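Local coordinates for protein HcgC (Methanococcus maripaludis S2, PDB 5O4J) that catalyses the SAM-dependent C-methylation of a pyridinol precursor, probably as a step in the biosynthesis of the FeGP cofactor of [Fe]-hydrogenase, at residues A[30-35]-A[255-260]; A[38-43]-A[127-132]; A[131-136]-A[151-156]. All coordinates share one frame; numbering follows the deposited sequence.

Interaction 1: A[30-35]-A[255-260]; sequences ANAIKY and SFVKEF. With SO4 (sulfate ion), chain P.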
loop_
_atom_site.group_PDB
_atom_site.type_symbol
_atom_site.label_atom_id
_atom_site.label_comp_id
_atom_site.label_asym_id
_atom_site.label_seq_id
_atom_site.Cartn_x
_atom_site.Cartn_y
_atom_site.Cartn_z
ATOM N N ALA A 30 -14.679 -6.426 25.209
ATOM C CA ALA A 30 -15.300 -6.588 26.519
ATOM C C ALA A 30 -15.602 -5.238 27.150
ATOM O O ALA A 30 -16.657 -5.055 27.770
ATOM C CB ALA A 30 -14.400 -7.427 27.426
ATOM N N ASN A 31 -14.673 -4.285 27.030
ATOM C CA ASN A 31 -14.897 -2.967 27.602
ATOM C C ASN A 31 -16.010 -2.216 26.874
ATOM O O ASN A 31 -16.754 -1.456 27.505
ATOM C CB ASN A 31 -13.595 -2.172 27.599
ATOM C CG ASN A 31 -12.674 -2.589 28.730
ATOM O OD1 ASN A 31 -13.134 -3.097 29.760
ATOM N ND2 ASN A 31 -11.377 -2.389 28.546
ATOM N N ALA A 32 -16.144 -2.408 25.559
ATOM C CA ALA A 32 -17.266 -1.818 24.832
ATOM C C ALA A 32 -18.599 -2.327 25.372
ATOM O O ALA A 32 -19.552 -1.554 25.552
ATOM C CB ALA A 32 -17.146 -2.136 23.340
ATOM N N ILE A 33 -18.689 -3.630 25.627
ATOM C CA ILE A 33 -19.900 -4.204 26.209
ATOM C C ILE A 33 -20.130 -3.645 27.606
ATOM O O ILE A 33 -21.245 -3.231 27.955
ATOM C CB ILE A 33 -19.806 -5.742 26.209
ATOM C CG1 ILE A 33 -19.950 -6.256 24.779
ATOM C CG2 ILE A 33 -20.860 -6.365 27.132
ATOM C CD1 ILE A 33 -19.493 -7.691 24.579
ATOM N N LYS A 34 -19.071 -3.596 28.419
ATOM C CA LYS A 34 -19.180 -3.060 29.771
ATOM C C LYS A 34 -19.787 -1.664 29.758
ATOM O O LYS A 34 -20.708 -1.367 30.528
ATOM C CB LYS A 34 -17.805 -3.026 30.432
ATOM C CG LYS A 34 -17.799 -2.493 31.859
ATOM C CD LYS A 34 -16.377 -2.384 32.394
ATOM C CE LYS A 34 -16.355 -1.828 33.808
ATOM N NZ LYS A 34 -14.957 -1.641 34.295
ATOM N N TYR A 35 -19.259 -0.790 28.894
ATOM C CA TYR A 35 -19.732 0.585 28.836
ATOM C C TYR A 35 -21.191 0.643 28.414
ATOM O O TYR A 35 -21.975 1.438 28.951
ATOM C CB TYR A 35 -18.853 1.379 27.869
ATOM C CG TYR A 35 -19.356 2.768 27.601
ATOM C CD1 TYR A 35 -19.256 3.752 28.566
ATOM C CD2 TYR A 35 -19.933 3.096 26.382
ATOM C CE1 TYR A 35 -19.719 5.026 28.332
ATOM C CE2 TYR A 35 -20.402 4.377 26.137
ATOM C CZ TYR A 35 -20.289 5.337 27.117
ATOM O OH TYR A 35 -20.750 6.613 26.880
ATOM N N SER A 255 -13.499 -0.472 19.357
ATOM C CA SER A 255 -14.686 -1.301 19.546
ATOM C C SER A 255 -15.742 -0.529 20.320
ATOM O O SER A 255 -15.429 0.174 21.286
ATOM C CB SER A 255 -14.354 -2.589 20.300
ATOM O OG SER A 255 -15.449 -3.480 20.244
ATOM N N PHE A 256 -16.994 -0.639 19.889
ATOM C CA PHE A 256 -18.064 0.084 20.570
ATOM C C PHE A 256 -19.389 -0.586 20.262
ATOM O O PHE A 256 -19.552 -1.217 19.214
ATOM C CB PHE A 256 -18.098 1.563 20.164
ATOM C CG PHE A 256 -18.108 1.790 18.677
ATOM C CD1 PHE A 256 -16.911 1.844 17.965
ATOM C CD2 PHE A 256 -19.301 1.958 17.994
ATOM C CE1 PHE A 256 -16.915 2.057 16.592
ATOM C CE2 PHE A 256 -19.313 2.163 16.626
ATOM C CZ PHE A 256 -18.116 2.222 15.928
ATOM N N VAL A 257 -20.333 -0.457 21.190
ATOM C CA VAL A 257 -21.685 -0.941 20.973
ATOM C C VAL A 257 -22.547 0.241 20.562
ATOM O O VAL A 257 -22.644 1.244 21.285
ATOM C CB VAL A 257 -22.262 -1.637 22.214
ATOM C CG1 VAL A 257 -23.652 -2.204 21.863
ATOM C CG2 VAL A 257 -21.336 -2.743 22.695
ATOM N N LYS A 258 -23.166 0.124 19.399
ATOM C CA LYS A 258 -24.121 1.116 18.932
ATOM C C LYS A 258 -25.514 0.670 19.350
ATOM O O LYS A 258 -25.958 -0.427 18.996
ATOM C CB LYS A 258 -24.044 1.292 17.420
ATOM C CG LYS A 258 -24.980 2.378 16.908
ATOM C CD LYS A 258 -25.004 2.453 15.406
ATOM C CE LYS A 258 -26.077 3.435 14.961
ATOM N NZ LYS A 258 -26.229 3.472 13.485
ATOM N N GLU A 259 -26.212 1.521 20.086
ATOM C CA GLU A 259 -27.565 1.174 20.477
ATOM C C GLU A 259 -28.450 1.118 19.246
ATOM O O GLU A 259 -28.380 1.978 18.363
ATOM C CB GLU A 259 -28.121 2.173 21.487
ATOM C CG GLU A 259 -29.487 1.746 22.015
ATOM C CD GLU A 259 -29.867 2.426 23.317
ATOM O OE1 GLU A 259 -31.077 2.496 23.614
ATOM O OE2 GLU A 259 -28.958 2.880 24.046
ATOM N N PHE A 260 -29.265 0.076 19.181
ATOM C CA PHE A 260 -30.245 -0.112 18.122
ATOM C C PHE A 260 -31.572 0.382 18.684
ATOM O O PHE A 260 -32.153 -0.261 19.559
ATOM C CB PHE A 260 -30.311 -1.587 17.727
ATOM C CG PHE A 260 -31.238 -1.884 16.588
ATOM C CD1 PHE A 260 -30.831 -1.692 15.279
ATOM C CD2 PHE A 260 -32.520 -2.357 16.826
ATOM C CE1 PHE A 260 -31.685 -1.974 14.227
ATOM C CE2 PHE A 260 -33.377 -2.636 15.779
ATOM C CZ PHE A 260 -32.961 -2.443 14.479
HETATM S S SO4 P . -25.473 1.035 10.999
HETATM O O1 SO4 P . -25.651 0.968 12.463
HETATM O O2 SO4 P . -26.798 1.164 10.362
HETATM O O3 SO4 P . -24.638 2.212 10.668
HETATM O O4 SO4 P . -24.816 -0.202 10.519
HETATM O O HOH W 1 -19.568 0.624 23.787
#
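The Tyr35 ring meets this contact through water 1, which lies in the ring plane at the edge, 3.6 Å from CD2. Phe256 sends its CB away from helix 30-35, and its ring packs on Tyr166 of strand 159-167. The contact is a helix laid across the edge strand of a Rossmann-like sheet. Helix 18-37 runs over strand 253-259, the antiparallel edge strand, with the axes of the short segments 6.8 Å apart and crossing at -34°. Ala32 is the residue at the closest approach, its small methyl pressed against the strand backbone: its CB sits 3.5 Å from Ser255 O and 3.7 Å from Phe256 CA. On one side of this methyl, Ser255 has OG anti to its backbone N (chi1 -169°); the hydroxyl grazes Ala32 CB but is hydrogen-bonded to OG1 of Thr165. Further along, Val257 holds CG1 anti to N, which leaves CG2 to face the helix. That methyl rests 3.6 Å from Ala32 O and makes a looser apolar contact with Ile33 CG1. Leu163 touches Ala32, Ser255 and Val257, closing the packing from the neighbouring strand. No direct hydrogen bond joins the two segments. The extended Lys258 chain leads away from the helix to the subunit interface, where NZ forms a salt bridge with Asp151 of the second subunit and donates a 2.8 Å hydrogen bond to O1 of a sulfate, probably from the crystallisation liquor, which is also held by Lys164 and by the Lys164 and Lys258 of the second subunit. Water 1 supplies the polar link: it donates to Ala32 O at 2.8 Å and accepts from Val257 N at 2.9 Å, with an angle of about 106° at its oxygen.

Interaction 2: A[38-43]-A[127-132]; sequences EGEEFK and NPKVLI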
loop_
_atom_site.group_PDB
_atom_site.type_symbol
_atom_site.label_atom_id
_atom_site.label_comp_id
_atom_site.label_asym_id
_atom_site.label_seq_id
_atom_site.Cartn_x
_atom_site.Cartn_y
_atom_site.Cartn_z
ATOM N N GLU A 38 -23.685 -0.161 31.328
ATOM C CA GLU A 38 -23.919 0.911 32.300
ATOM C C GLU A 38 -24.080 0.385 33.724
ATOM O O GLU A 38 -24.837 0.935 34.532
ATOM C CB GLU A 38 -25.145 1.723 31.888
ATOM C CG GLU A 38 -24.974 2.400 30.540
ATOM C CD GLU A 38 -26.237 3.092 30.055
ATOM O OE1 GLU A 38 -26.154 3.828 29.052
ATOM O OE2 GLU A 38 -27.315 2.866 30.646
ATOM N N GLY A 39 -23.320 -0.658 34.055
ATOM C CA GLY A 39 -23.325 -1.189 35.405
ATOM C C GLY A 39 -24.559 -1.967 35.785
ATOM O O GLY A 39 -24.715 -2.317 36.959
ATOM N N GLU A 40 -25.447 -2.248 34.834
ATOM C CA GLU A 40 -26.630 -3.042 35.135
ATOM C C GLU A 40 -26.229 -4.450 35.564
ATOM O O GLU A 40 -25.297 -5.049 35.020
ATOM C CB GLU A 40 -27.563 -3.097 33.921
ATOM C CG GLU A 40 -28.886 -3.814 34.204
ATOM C CD GLU A 40 -29.935 -3.625 33.116
ATOM O OE1 GLU A 40 -29.685 -2.889 32.143
ATOM O OE2 GLU A 40 -31.030 -4.211 33.250
ATOM N N GLU A 41 -26.930 -4.968 36.564
ATOM C CA GLU A 41 -26.699 -6.308 37.073
ATOM C C GLU A 41 -27.754 -7.253 36.515
ATOM O O GLU A 41 -28.908 -6.869 36.300
ATOM C CB GLU A 41 -26.721 -6.300 38.603
ATOM C CG GLU A 41 -25.509 -5.600 39.203
ATOM C CD GLU A 41 -25.597 -5.430 40.707
ATOM O OE1 GLU A 41 -26.608 -5.845 41.305
ATOM O OE2 GLU A 41 -24.643 -4.885 41.295
ATOM N N PHE A 42 -27.341 -8.495 36.278
ATOM C CA PHE A 42 -28.174 -9.479 35.607
ATOM C C PHE A 42 -28.124 -10.792 36.373
ATOM O O PHE A 42 -27.108 -11.136 36.983
ATOM C CB PHE A 42 -27.708 -9.711 34.158
ATOM C CG PHE A 42 -27.754 -8.477 33.299
ATOM C CD1 PHE A 42 -28.904 -8.141 32.594
ATOM C CD2 PHE A 42 -26.656 -7.646 33.208
ATOM C CE1 PHE A 42 -28.944 -6.996 31.810
ATOM C CE2 PHE A 42 -26.690 -6.502 32.426
ATOM C CZ PHE A 42 -27.826 -6.180 31.722
ATOM N N LYS A 43 -29.228 -11.538 36.311
ATOM C CA LYS A 43 -29.292 -12.832 36.977
ATOM C C LYS A 43 -28.631 -13.917 36.142
ATOM O O LYS A 43 -27.958 -14.801 36.687
ATOM C CB LYS A 43 -30.749 -13.204 37.263
ATOM C CG LYS A 43 -31.350 -12.451 38.441
ATOM C CD LYS A 43 -32.853 -12.683 38.547
ATOM C CE LYS A 43 -33.417 -12.109 39.839
ATOM N NZ LYS A 43 -33.372 -10.618 39.865
ATOM N N ASN A 127 -36.192 -13.676 26.010
ATOM C CA ASN A 127 -36.858 -12.412 26.318
ATOM C C ASN A 127 -36.012 -11.689 27.354
ATOM O O ASN A 127 -36.411 -11.524 28.513
ATOM C CB ASN A 127 -38.282 -12.651 26.829
ATOM C CG ASN A 127 -39.039 -11.358 27.088
ATOM O OD1 ASN A 127 -38.804 -10.341 26.435
ATOM N ND2 ASN A 127 -39.943 -11.388 28.061
ATOM N N PRO A 128 -34.822 -11.247 26.966
ATOM C CA PRO A 128 -33.907 -10.628 27.922
ATOM C C PRO A 128 -34.201 -9.145 28.106
ATOM O O PRO A 128 -34.946 -8.525 27.346
ATOM C CB PRO A 128 -32.535 -10.834 27.264
ATOM C CG PRO A 128 -32.831 -10.759 25.802
ATOM C CD PRO A 128 -34.233 -11.323 25.616
ATOM N N LYS A 129 -33.603 -8.590 29.155
ATOM C CA LYS A 129 -33.579 -7.144 29.316
ATOM C C LYS A 129 -32.716 -6.501 28.242
ATOM O O LYS A 129 -33.084 -5.468 27.675
ATOM C CB LYS A 129 -33.045 -6.800 30.704
ATOM C CG LYS A 129 -33.973 -7.211 31.828
ATOM C CD LYS A 129 -33.326 -6.976 33.178
ATOM C CE LYS A 129 -34.227 -7.443 34.308
ATOM N NZ LYS A 129 -33.484 -7.542 35.593
ATOM N N VAL A 130 -31.582 -7.121 27.932
ATOM C CA VAL A 130 -30.595 -6.570 27.012
ATOM C C VAL A 130 -30.173 -7.657 26.034
ATOM O O VAL A 130 -29.920 -8.799 26.434
ATOM C CB VAL A 130 -29.374 -6.012 27.766
ATOM C CG1 VAL A 130 -28.281 -5.560 26.803
ATOM C CG2 VAL A 130 -29.813 -4.861 28.664
ATOM N N LEU A 131 -30.132 -7.303 24.753
ATOM C CA LEU A 131 -29.595 -8.146 23.696
ATOM C C LEU A 131 -28.469 -7.389 23.012
ATOM O O LEU A 131 -28.658 -6.242 22.601
ATOM C CB LEU A 131 -30.679 -8.506 22.678
ATOM C CG LEU A 131 -30.189 -9.188 21.396
ATOM C CD1 LEU A 131 -29.650 -10.566 21.716
ATOM C CD2 LEU A 131 -31.306 -9.266 20.368
ATOM N N ILE A 132 -27.302 -8.024 22.893
ATOM C CA ILE A 132 -26.183 -7.496 22.118
ATOM C C ILE A 132 -25.833 -8.518 21.052
ATOM O O ILE A 132 -25.644 -9.695 21.369
ATOM C CB ILE A 132 -24.951 -7.218 22.995
ATOM C CG1 ILE A 132 -25.290 -6.183 24.066
ATOM C CG2 ILE A 132 -23.776 -6.755 22.136
ATOM C CD1 ILE A 132 -24.231 -6.035 25.123
#
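Glu38 ends the helical run with a positive phi of 55°, and Gly39, also at positive phi, carries the chain round so that the next residues head back towards the sheet. Glu40 is the first to meet segment 127-132. With CG anti to its backbone N and the rest of the chain extended, its carboxylate is delivered tip to tip onto Val130, OE1 lying 4.0 Å from CG2. The other oxygen, OE2, lies 3.6 Å from CD of Lys129, the two side chains crossing obliquely. The charged ends themselves stay apart, Glu40 OE2 and Lys129 NZ being 4.8 Å from each other, so the attraction is probably a diffuse one at the protein surface. Phe42 provides the apolar part: chi1 of -60° sets CG anti to the carbonyl carbon and brings the far end of the ring to Val130. CE1 and CZ share CG2 of Val130, with CZ at 3.9 Å; the methyl lies at the ring edge, near the plane, rather than over a face. Lys129 CB approaches the same edge more loosely, 4.3 Å from CE1. At Lys43 the chain turns a corner, and its NZ is 5.3 Å from NZ of Lys129, a like-charge neighbour. These segments lie at the start of two parallel strands, 42-48 and 130-134, that are separated by strand 108-111 in the Rossmann-like sheet. Leu108 of that middle strand touches both Phe42 and Val130, Leu37 of helix 18-37 covers both as well, and Asp107 accepts a hydrogen bond from Lys43 N.

Interaction 3: A[131-136]-A[151-156]; sequences LIVEDP and DKRLCV. With SAH (S-adenosyl-L-homocysteine), chain E.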
loop_
_atom_site.group_PDB
_atom_site.type_symbol
_atom_site.label_atom_id
_atom_site.label_comp_id
_atom_site.label_asym_id
_atom_site.label_seq_id
_atom_site.Cartn_x
_atom_site.Cartn_y
_atom_site.Cartn_z
ATOM N N LEU A 131 -30.132 -7.303 24.753
ATOM C CA LEU A 131 -29.595 -8.146 23.696
ATOM C C LEU A 131 -28.469 -7.389 23.012
ATOM O O LEU A 131 -28.658 -6.242 22.601
ATOM C CB LEU A 131 -30.679 -8.506 22.678
ATOM C CG LEU A 131 -30.189 -9.188 21.396
ATOM C CD1 LEU A 131 -29.650 -10.566 21.716
ATOM C CD2 LEU A 131 -31.306 -9.266 20.368
ATOM N N ILE A 132 -27.302 -8.024 22.893
ATOM C CA ILE A 132 -26.183 -7.496 22.118
ATOM C C ILE A 132 -25.833 -8.518 21.052
ATOM O O ILE A 132 -25.644 -9.695 21.369
ATOM C CB ILE A 132 -24.951 -7.218 22.995
ATOM C CG1 ILE A 132 -25.290 -6.183 24.066
ATOM C CG2 ILE A 132 -23.776 -6.755 22.136
ATOM C CD1 ILE A 132 -24.231 -6.035 25.123
ATOM N N VAL A 133 -25.741 -8.071 19.801
ATOM C CA VAL A 133 -25.319 -8.903 18.680
ATOM C C VAL A 133 -24.044 -8.303 18.112
ATOM O O VAL A 133 -23.993 -7.102 17.826
ATOM C CB VAL A 133 -26.403 -8.998 17.589
ATOM C CG1 VAL A 133 -25.911 -9.805 16.370
ATOM C CG2 VAL A 133 -27.670 -9.610 18.146
ATOM N N GLU A 134 -23.004 -9.123 17.965
ATOM C CA GLU A 134 -21.785 -8.634 17.353
ATOM C C GLU A 134 -21.963 -8.587 15.844
ATOM O O GLU A 134 -22.365 -9.577 15.227
ATOM C CB GLU A 134 -20.580 -9.501 17.720
ATOM C CG GLU A 134 -19.286 -8.929 17.152
ATOM C CD GLU A 134 -18.044 -9.615 17.662
ATOM O OE1 GLU A 134 -18.156 -10.729 18.211
ATOM O OE2 GLU A 134 -16.959 -9.022 17.506
ATOM N N ASP A 135 -21.708 -7.415 15.261
ATOM C CA ASP A 135 -21.733 -7.240 13.810
ATOM C C ASP A 135 -20.391 -7.703 13.244
ATOM O O ASP A 135 -19.355 -7.079 13.520
ATOM C CB ASP A 135 -22.009 -5.773 13.478
ATOM C CG ASP A 135 -22.008 -5.480 11.988
ATOM O OD1 ASP A 135 -21.876 -6.412 11.167
ATOM O OD2 ASP A 135 -22.148 -4.282 11.641
ATOM N N PRO A 136 -20.363 -8.795 12.466
ATOM C CA PRO A 136 -19.085 -9.277 11.919
ATOM C C PRO A 136 -18.565 -8.441 10.763
ATOM O O PRO A 136 -17.389 -8.573 10.401
ATOM C CB PRO A 136 -19.420 -10.697 11.449
ATOM C CG PRO A 136 -20.836 -10.601 11.033
ATOM C CD PRO A 136 -21.488 -9.639 12.016
ATOM N N ASP A 151 -28.901 -7.634 11.444
ATOM C CA ASP A 151 -30.115 -6.893 11.769
ATOM C C ASP A 151 -31.280 -7.824 12.067
ATOM O O ASP A 151 -32.130 -7.506 12.909
ATOM C CB ASP A 151 -30.475 -5.953 10.620
ATOM C CG ASP A 151 -29.456 -4.843 10.433
ATOM O OD1 ASP A 151 -29.336 -3.980 11.325
ATOM O OD2 ASP A 151 -28.766 -4.840 9.390
ATOM N N LYS A 152 -31.341 -8.969 11.389
ATOM C CA LYS A 152 -32.422 -9.917 11.625
ATOM C C LYS A 152 -32.300 -10.614 12.972
ATOM O O LYS A 152 -33.286 -11.181 13.456
ATOM C CB LYS A 152 -32.473 -10.949 10.498
ATOM C CG LYS A 152 -32.967 -10.369 9.183
ATOM C CD LYS A 152 -33.116 -11.419 8.103
ATOM C CE LYS A 152 -33.738 -10.817 6.850
ATOM N NZ LYS A 152 -33.922 -11.817 5.763
ATOM N N ARG A 153 -31.114 -10.604 13.582
ATOM C CA ARG A 153 -30.926 -11.198 14.895
ATOM C C ARG A 153 -31.344 -10.274 16.032
ATOM O O ARG A 153 -31.420 -10.724 17.180
ATOM C CB ARG A 153 -29.453 -11.592 15.066
ATOM C CG ARG A 153 -29.003 -12.618 14.039
ATOM C CD ARG A 153 -27.580 -13.082 14.294
ATOM N NE ARG A 153 -26.971 -13.651 13.093
ATOM C CZ ARG A 153 -25.797 -14.276 13.073
ATOM N NH1 ARG A 153 -25.099 -14.430 14.196
ATOM N NH2 ARG A 153 -25.325 -14.755 11.929
ATOM N N LEU A 154 -31.592 -9.001 15.748
ATOM C CA LEU A 154 -31.959 -8.029 16.780
ATOM C C LEU A 154 -33.473 -8.015 16.976
ATOM O O LEU A 154 -34.148 -7.007 16.781
ATOM C CB LEU A 154 -31.448 -6.647 16.403
ATOM C CG LEU A 154 -29.941 -6.466 16.410
ATOM C CD1 LEU A 154 -29.585 -5.317 15.486
ATOM C CD2 LEU A 154 -29.456 -6.222 17.834
ATOM N N CYS A 155 -34.002 -9.161 17.387
ATOM C CA CYS A 155 -35.445 -9.370 17.395
ATOM C C CYS A 155 -36.049 -9.514 18.785
ATOM O O CYS A 155 -37.266 -9.691 18.892
ATOM C CB CYS A 155 -35.798 -10.601 16.551
ATOM S SG CYS A 155 -34.900 -12.090 16.985
ATOM N N VAL A 156 -35.248 -9.464 19.847
ATOM C CA VAL A 156 -35.750 -9.540 21.215
ATOM C C VAL A 156 -34.951 -8.568 22.071
ATOM O O VAL A 156 -33.935 -8.019 21.644
ATOM C CB VAL A 156 -35.667 -10.968 21.795
ATOM C CG1 VAL A 156 -36.556 -11.913 20.990
ATOM C CG2 VAL A 156 -34.232 -11.463 21.817
HETATM N N SAH E . -16.848 -12.704 16.244
HETATM C CA SAH E . -15.940 -13.641 16.972
HETATM C CB SAH E . -15.683 -14.876 16.110
HETATM C CG SAH E . -16.868 -15.839 16.143
HETATM S SD SAH E . -16.527 -17.342 15.263
HETATM C C SAH E . -14.620 -13.001 17.297
HETATM O O SAH E . -13.750 -13.687 17.888
HETATM O OXT SAH E . -14.449 -11.825 16.950
HETATM C "C5'" SAH E . -18.007 -18.265 15.554
HETATM C "C4'" SAH E . -18.049 -18.917 16.932
HETATM O "O4'" SAH E . -19.416 -19.205 17.254
HETATM C "C3'" SAH E . -17.335 -20.254 16.938
HETATM O "O3'" SAH E . -16.820 -20.562 18.244
HETATM C "C2'" SAH E . -18.444 -21.194 16.530
HETATM O "O2'" SAH E . -18.219 -22.564 16.877
HETATM C "C1'" SAH E . -19.623 -20.620 17.280
HETATM N N9 SAH E . -20.924 -20.875 16.643
HETATM C C8 SAH E . -21.199 -20.847 15.319
HETATM N N7 SAH E . -22.519 -21.096 15.123
HETATM C C5 SAH E . -23.082 -21.259 16.337
HETATM C C6 SAH E . -24.436 -21.535 16.851
HETATM N N6 SAH E . -25.469 -21.693 15.992
HETATM N N1 SAH E . -24.593 -21.630 18.186
HETATM C C2 SAH E . -23.578 -21.468 19.047
HETATM N N3 SAH E . -22.317 -21.219 18.655
HETATM C C4 SAH E . -22.028 -21.107 17.335
#
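Residues 151-153 have helical backbone angles without regular helix bonds; Leu154 N donates to Asp151 O at 3.3 Å. Arg153 follows with two roles. Its CB crosses Val133 at about a right angle, 4.1 Å from CG2, while the chain beyond runs extended to a guanidinium held at every nitrogen: NE by Asn149, NH1 chiefly by a salt bridge to Asp111, and NH2 by the carbonyl of Gly114. Its aliphatic base therefore packs while its charge is satisfied elsewhere. Leu154 is the centre of an inverse gamma turn, closed by a weak hydrogen bond of Cys155 N to Arg153 O. With CG anti to the carbonyl carbon, it lays CD2 obliquely against Val133 CG2 at 3.8 Å. Cys155 points away. Val156 carries CG2 in the crowded position between N and carbonyl carbon, which puts this methyl 3.9 Å from Leu131 CD2. The same Leu131 methyl is the atom with the most neighbours across the contact: it also lies 3.5 Å from Arg153 O and a tight 3.2 Å from Val156 O, a buried carbonyl that finds no polar partner. Leu131 and Val133 face the loop from one side of their strand; Glu134 leaves the strand on the other side and its carboxylate reaches the S-adenosylhomocysteine site, where OE1 accepts a weak 3.1 Å hydrogen bond from the ligand amino N and OE2 forms a salt bridge with Lys29, which probably helps to steady the carboxylate. Residues 131-134 belong to an inner strand of the Rossmann-like sheet that ends at the ligand. It is paired in parallel with strands 108-111 and 159-167, and the loop 151-156 covers the face that carries Leu131 and Val133, between Ile123 of helix 120-123 and Val162 of strand 159-167.

All three contacts reach the same Rossmann-like sheet. Interactions 2 and 3 share strand 130-134, Leu131 and Ile132 lying in both, while interaction 1 lies on the edge strand 253-259. Interaction 3 is the buried one and almost wholly aliphatic; interaction 1 is partly buried and adds a water bridge; interaction 2, also partly buried, mixes an aromatic edge with charges that do not touch across the contact and lies away from the ligands. Interactions 1 and 2 meet where Ile33 CG2 of helix 18-37 packs on Ile132 CD1 at 3.9 Å. On the other face of the sheet, Phe260 of segment 255-260 touches Leu154, joining interaction 1 to interaction 3.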